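Long-range contacts in salicylaldehyde dehydrogenase NahF (Pseudomonas putida, PDB 4JZ6), which probably catalyses the NAD+-dependent oxidation of salicylaldehyde to salicylate, a step in the degradation of naphthalene: residues N53-A59 with L218-R224; R391-E395 with I416-Y422. The contacts are given in a common frame with arbitrary orientation. Residues are numbered along the deposited sequence.

Contact 1: residues N53-A59 with L218-R224; sequences NATVTDA and LNSSPDR
Asn53 and Ala54 have extended backbones, and Thr55 N-caps the helix that starts at Val56. The partner leaves strand 215-218 at Leu218, runs extended to Ser221, and turns so that Arg224 N bonds Ser221 O (2.9 Å). Asn53 CA lies 4.6 Å from Ser220 CA. With chi1 t, the Asn53 amide suits a two-way job: Asn53 OD1 accepts from Ser221 N (2.8 Å) and Asn53 ND2 donates to Ser221 OG (2.9 Å). Ala54 N donates to Asn219 O (3.1 Å), while Ala54 O takes Arg224 NH1 (3.0 Å) near the guanidinium plane; the long, nearly straight arginine also salt-bridges Asp33. Small Ala54 leaves room for Leu218, Ala54 CB being 4.0 Å from Leu218 CD2. This joins the N-terminal strands to the edge of the Rossmann-type sheet of an aldehyde dehydrogenase's coenzyme-binding domain. Thr55 and Asp58 form a capping box: Asp58 N to Thr55 OG1 (3.2 Å), Thr55 N to Asp58 OD2 (2.9 Å), with Ser32 bonded to both side chains. Ala59, equally small, brings CB within 3.9 Å of Leu218 CD1.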
loop_
_atom_site.group_PDB
_atom_site.type_symbol
_atom_site.label_atom_id
_atom_site.label_comp_id
_atom_site.label_asym_id
_atom_site.label_seq_id
_atom_site.Cartn_x
_atom_site.Cartn_y
_atom_site.Cartn_z
ATOM N N ASN A 53 -15.154 27.403 -9.216
ATOM C CA ASN A 53 -15.728 26.080 -9.014
ATOM C C ASN A 53 -15.333 25.139 -10.138
ATOM O O ASN A 53 -16.001 25.084 -11.163
ATOM C CB ASN A 53 -17.251 26.174 -8.918
ATOM C CG ASN A 53 -17.873 24.963 -8.249
ATOM O OD1 ASN A 53 -17.172 24.093 -7.724
ATOM N ND2 ASN A 53 -19.200 24.909 -8.251
ATOM N N ALA A 54 -14.245 24.401 -9.932
ATOM C CA ALA A 54 -13.676 23.538 -10.964
ATOM C C ALA A 54 -14.682 22.555 -11.540
ATOM O O ALA A 54 -15.589 22.100 -10.848
ATOM C CB ALA A 54 -12.474 22.789 -10.417
ATOM N N THR A 55 -14.522 22.249 -12.819
ATOM C CA THR A 55 -15.312 21.209 -13.456
ATOM C C THR A 55 -14.426 19.997 -13.678
ATOM O O THR A 55 -13.218 20.051 -13.436
ATOM C CB THR A 55 -15.849 21.651 -14.820
ATOM O OG1 THR A 55 -14.751 21.923 -15.700
ATOM C CG2 THR A 55 -16.716 22.890 -14.674
ATOM N N VAL A 56 -15.033 18.908 -14.137
ATOM C CA VAL A 56 -14.283 17.715 -14.502
ATOM C C VAL A 56 -13.282 18.070 -15.593
ATOM O O VAL A 56 -12.134 17.615 -15.568
ATOM C CB VAL A 56 -15.220 16.601 -14.989
ATOM C CG1 VAL A 56 -14.429 15.489 -15.657
ATOM C CG2 VAL A 56 -16.031 16.062 -13.828
ATOM N N THR A 57 -13.720 18.905 -16.534
ATOM C CA THR A 57 -12.852 19.382 -17.599
ATOM C C THR A 57 -11.595 20.035 -17.036
ATOM O O THR A 57 -10.491 19.766 -17.507
ATOM C CB THR A 57 -13.571 20.386 -18.524
ATOM O OG1 THR A 57 -14.750 19.781 -19.073
ATOM C CG2 THR A 57 -12.651 20.807 -19.658
ATOM N N ASP A 58 -11.767 20.886 -16.024
ATOM C CA ASP A 58 -10.632 21.543 -15.372
ATOM C C ASP A 58 -9.703 20.514 -14.744
ATOM O O ASP A 58 -8.480 20.650 -14.792
ATOM C CB ASP A 58 -11.097 22.541 -14.303
ATOM C CG ASP A 58 -11.826 23.744 -14.892
ATOM O OD1 ASP A 58 -11.186 24.550 -15.606
ATOM O OD2 ASP A 58 -13.040 23.894 -14.628
ATOM N N ALA A 59 -10.292 19.476 -14.163
ATOM C CA ALA A 59 -9.516 18.445 -13.492
ATOM C C ALA A 59 -8.639 17.672 -14.475
ATOM O O ALA A 59 -7.493 17.342 -14.172
ATOM C CB ALA A 59 -10.435 17.502 -12.735
ATOM N N LEU A 218 -6.878 22.523 -7.483
ATOM C CA LEU A 218 -8.295 22.450 -7.796
ATOM C C LEU A 218 -9.126 22.534 -6.527
ATOM O O LEU A 218 -8.762 21.970 -5.490
ATOM C CB LEU A 218 -8.622 21.139 -8.504
ATOM C CG LEU A 218 -7.996 20.868 -9.866
ATOM C CD1 LEU A 218 -8.182 19.405 -10.194
ATOM C CD2 LEU A 218 -8.633 21.739 -10.923
ATOM N N ASN A 219 -10.242 23.248 -6.612
ATOM C CA ASN A 219 -11.219 23.265 -5.539
ATOM C C ASN A 219 -12.613 23.314 -6.139
ATOM O O ASN A 219 -12.784 23.726 -7.289
ATOM C CB ASN A 219 -10.986 24.451 -4.607
ATOM C CG ASN A 219 -11.293 24.119 -3.164
ATOM O OD1 ASN A 219 -12.140 23.270 -2.882
ATOM N ND2 ASN A 219 -10.598 24.777 -2.238
ATOM N N SER A 220 -13.609 22.879 -5.374
ATOM C CA SER A 220 -14.973 22.846 -5.881
ATOM C C SER A 220 -16.002 22.819 -4.762
ATOM O O SER A 220 -15.677 22.571 -3.601
ATOM C CB SER A 220 -15.177 21.626 -6.778
ATOM O OG SER A 220 -15.006 20.424 -6.041
ATOM N N SER A 221 -17.251 23.077 -5.121
ATOM C CA SER A 221 -18.355 22.858 -4.205
ATOM C C SER A 221 -18.429 21.362 -3.930
ATOM O O SER A 221 -18.077 20.552 -4.794
ATOM C CB SER A 221 -19.660 23.367 -4.817
ATOM O OG SER A 221 -19.795 22.933 -6.160
ATOM N N PRO A 222 -18.880 20.985 -2.725
ATOM C CA PRO A 222 -18.883 19.572 -2.329
ATOM C C PRO A 222 -19.760 18.690 -3.219
ATOM O O PRO A 222 -19.548 17.482 -3.253
ATOM C CB PRO A 222 -19.432 19.608 -0.895
ATOM C CG PRO A 222 -20.193 20.886 -0.809
ATOM C CD PRO A 222 -19.445 21.855 -1.678
ATOM N N ASP A 223 -20.718 19.283 -3.927
ATOM C CA ASP A 223 -21.590 18.519 -4.814
ATOM C C ASP A 223 -20.819 17.998 -6.027
ATOM O O ASP A 223 -21.288 17.097 -6.731
ATOM C CB ASP A 223 -22.794 19.361 -5.265
ATOM C CG ASP A 223 -22.429 20.395 -6.323
ATOM O OD1 ASP A 223 -21.810 21.417 -5.962
ATOM O OD2 ASP A 223 -22.768 20.197 -7.513
ATOM N N ARG A 224 -19.633 18.566 -6.256
ATOM C CA ARG A 224 -18.812 18.216 -7.412
ATOM C C ARG A 224 -17.633 17.329 -7.036
ATOM O O ARG A 224 -17.102 16.623 -7.890
ATOM C CB ARG A 224 -18.284 19.476 -8.104
ATOM C CG ARG A 224 -19.353 20.374 -8.702
ATOM C CD ARG A 224 -18.728 21.460 -9.563
ATOM N NE ARG A 224 -19.737 22.319 -10.178
ATOM C CZ ARG A 224 -19.473 23.256 -11.085
ATOM N NH1 ARG A 224 -18.225 23.458 -11.492
ATOM N NH2 ARG A 224 -20.458 23.989 -11.589
#

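Contact 2: residues R391-E395 with I416-Y422; sequences RIYDE and IANDSVY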
loop_
_atom_site.group_PDB
_atom_site.type_symbol
_atom_site.label_atom_id
_atom_site.label_comp_id
_atom_site.label_asym_id
_atom_site.label_seq_id
_atom_site.Cartn_x
_atom_site.Cartn_y
_atom_site.Cartn_z
ATOM N N ARG A 391 -23.110 4.680 20.810
ATOM C CA ARG A 391 -22.462 4.994 19.541
ATOM C C ARG A 391 -21.185 5.804 19.758
ATOM O O ARG A 391 -20.166 5.544 19.122
ATOM C CB ARG A 391 -23.413 5.761 18.621
ATOM C CG ARG A 391 -24.665 5.003 18.217
ATOM C CD ARG A 391 -25.559 5.877 17.351
ATOM N NE ARG A 391 -24.812 6.462 16.240
ATOM C CZ ARG A 391 -25.181 7.556 15.581
ATOM N NH1 ARG A 391 -26.293 8.198 15.922
ATOM N NH2 ARG A 391 -24.434 8.014 14.584
ATOM N N ILE A 392 -21.237 6.766 20.678
ATOM C CA ILE A 392 -20.107 7.663 20.921
ATOM C C ILE A 392 -18.890 6.948 21.522
ATOM O O ILE A 392 -17.784 7.493 21.539
ATOM C CB ILE A 392 -20.517 8.880 21.794
ATOM C CG1 ILE A 392 -19.579 10.066 21.542
ATOM C CG2 ILE A 392 -20.552 8.505 23.264
ATOM C CD1 ILE A 392 -20.055 11.364 22.153
ATOM N N TYR A 393 -19.095 5.721 21.996
ATOM C CA TYR A 393 -18.004 4.876 22.483
ATOM C C TYR A 393 -16.870 4.724 21.459
ATOM O O TYR A 393 -15.696 4.767 21.816
ATOM C CB TYR A 393 -18.560 3.506 22.873
ATOM C CG TYR A 393 -17.573 2.504 23.433
ATOM C CD1 TYR A 393 -17.046 1.495 22.631
ATOM C CD2 TYR A 393 -17.209 2.533 24.773
ATOM C CE1 TYR A 393 -16.168 0.558 23.145
ATOM C CE2 TYR A 393 -16.332 1.599 25.297
ATOM C CZ TYR A 393 -15.812 0.615 24.482
ATOM O OH TYR A 393 -14.934 -0.317 25.005
ATOM N N ASP A 394 -17.210 4.563 20.186
ATOM C CA ASP A 394 -16.166 4.385 19.186
ATOM C C ASP A 394 -16.371 5.216 17.920
ATOM O O ASP A 394 -15.473 5.311 17.086
ATOM C CB ASP A 394 -15.998 2.903 18.834
ATOM C CG ASP A 394 -14.686 2.619 18.126
ATOM O OD1 ASP A 394 -13.683 3.297 18.447
ATOM O OD2 ASP A 394 -14.653 1.724 17.247
ATOM N N GLU A 395 -17.545 5.816 17.765
ATOM C CA GLU A 395 -17.779 6.690 16.620
ATOM C C GLU A 395 -17.024 8.010 16.777
ATOM O O GLU A 395 -17.102 8.661 17.819
ATOM C CB GLU A 395 -19.272 6.956 16.442
ATOM C CG GLU A 395 -19.841 6.430 15.140
ATOM C CD GLU A 395 -21.327 6.147 15.230
ATOM O OE1 GLU A 395 -22.119 6.986 14.749
ATOM O OE2 GLU A 395 -21.701 5.085 15.779
ATOM N N ILE A 416 -9.852 -2.279 25.842
ATOM C CA ILE A 416 -10.672 -1.135 25.455
ATOM C C ILE A 416 -10.000 -0.283 24.380
ATOM O O ILE A 416 -10.649 0.165 23.437
ATOM C CB ILE A 416 -11.025 -0.266 26.674
ATOM C CG1 ILE A 416 -11.855 -1.079 27.667
ATOM C CG2 ILE A 416 -11.777 0.991 26.251
ATOM C CD1 ILE A 416 -12.105 -0.374 28.966
ATOM N N ALA A 417 -8.698 -0.071 24.507
ATOM C CA ALA A 417 -7.979 0.677 23.487
ATOM C C ALA A 417 -8.007 -0.095 22.174
ATOM O O ALA A 417 -8.269 0.468 21.114
ATOM C CB ALA A 417 -6.552 0.953 23.922
ATOM N N ASN A 418 -7.753 -1.395 22.255
ATOM C CA ASN A 418 -7.676 -2.227 21.062
ATOM C C ASN A 418 -9.026 -2.573 20.432
ATOM O O ASN A 418 -9.076 -3.095 19.314
ATOM C CB ASN A 418 -6.882 -3.502 21.350
ATOM C CG ASN A 418 -5.389 -3.308 21.176
ATOM O OD1 ASN A 418 -4.948 -2.339 20.562
ATOM N ND2 ASN A 418 -4.604 -4.236 21.705
ATOM N N ASP A 419 -10.119 -2.286 21.132
ATOM C CA ASP A 419 -11.433 -2.617 20.584
ATOM C C ASP A 419 -12.006 -1.512 19.683
ATOM O O ASP A 419 -13.077 -1.663 19.097
ATOM C CB ASP A 419 -12.408 -3.054 21.687
ATOM C CG ASP A 419 -13.359 -1.946 22.128
ATOM O OD1 ASP A 419 -14.528 -2.276 22.441
ATOM O OD2 ASP A 419 -12.952 -0.762 22.182
ATOM N N SER A 420 -11.288 -0.400 19.579
ATOM C CA SER A 420 -11.662 0.647 18.638
ATOM C C SER A 420 -11.499 0.152 17.210
ATOM O O SER A 420 -10.641 -0.679 16.918
ATOM C CB SER A 420 -10.800 1.894 18.838
ATOM O OG SER A 420 -11.112 2.886 17.875
ATOM N N VAL A 421 -12.325 0.680 16.320
ATOM C CA VAL A 421 -12.234 0.352 14.908
ATOM C C VAL A 421 -11.135 1.190 14.253
ATOM O O VAL A 421 -10.741 0.940 13.113
ATOM C CB VAL A 421 -13.596 0.579 14.202
ATOM C CG1 VAL A 421 -13.755 2.033 13.761
ATOM C CG2 VAL A 421 -13.751 -0.373 13.041
ATOM N N TYR A 422 -10.639 2.183 14.991
ATOM C CA TYR A 422 -9.557 3.049 14.520
ATOM C C TYR A 422 -8.256 2.750 15.256
ATOM O O TYR A 422 -8.235 1.992 16.229
ATOM C CB TYR A 422 -9.902 4.521 14.745
ATOM C CG TYR A 422 -11.175 4.989 14.090
ATOM C CD1 TYR A 422 -11.222 5.233 12.724
ATOM C CD2 TYR A 422 -12.325 5.213 14.838
ATOM C CE1 TYR A 422 -12.386 5.677 12.115
ATOM C CE2 TYR A 422 -13.494 5.657 14.238
ATOM C CZ TYR A 422 -13.518 5.888 12.877
ATOM O OH TYR A 422 -14.673 6.332 12.272
#
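Asp394 reaches across with both carboxylate oxygens: Asp394 OD1 accepts from Ser420 OG and Asp394 OD2 from Val421 N, each bond 2.7 Å long. A short acid suits this place, because its two acceptors fit a hydroxyl and a neighbouring amide. Ser420 OG in turn accepts from Tyr422 N at 3.0 Å, closing an ST turn just beyond the end of helix 410-418, so one hydroxyl serves both the turn and the bridge. Tyr393 OH donates to Asp419 OD1 over a longer 3.3 Å. Arg306, from strand 306-310, touches both residues, making a salt bridge with Asp419 and a cation-pi contact with the Tyr393 ring. Within 391-395, Arg391 NH2 and Glu395 OE1 form a salt bridge of 2.5 Å, away from the partner segment. Packing is modest: Ile416 CG2 lies 3.6 Å from Tyr393 OH, and the edge of the Tyr422 ring meets the backbone, with Tyr422 CE2 3.5 Å from Asp394 O. Loop 391-395 precedes strand 401-407, so the contact sets the loop that leads into the strand against the C-terminal end of the helix that follows it, in the alpha/beta catalytic domain typical of aldehyde dehydrogenases.

The two contacts lie in different parts of the chain, their centres 35 Å apart and their nearest atoms about 19 Å apart, and they share no element. Contact 1 is largely buried and joins segments distant in sequence, beside the edge strand of the six-stranded sheet. Contact 2 is partly buried, spans a short loop-strand-helix excursion, and lies beside the seven-stranded sheet. Their polar chemistry differs too: main-chain groups and an asparagine amide carry much of contact 1, with alanine and leucine filling in, whereas carboxylates accept every cross-segment hydrogen bond of contact 2. Contact 1 lies away from the salicylaldehyde sites and the predicted active-site Glu267; in contact 2 the Tyr422 side chain is about 11 Å from bound salicylaldehyde.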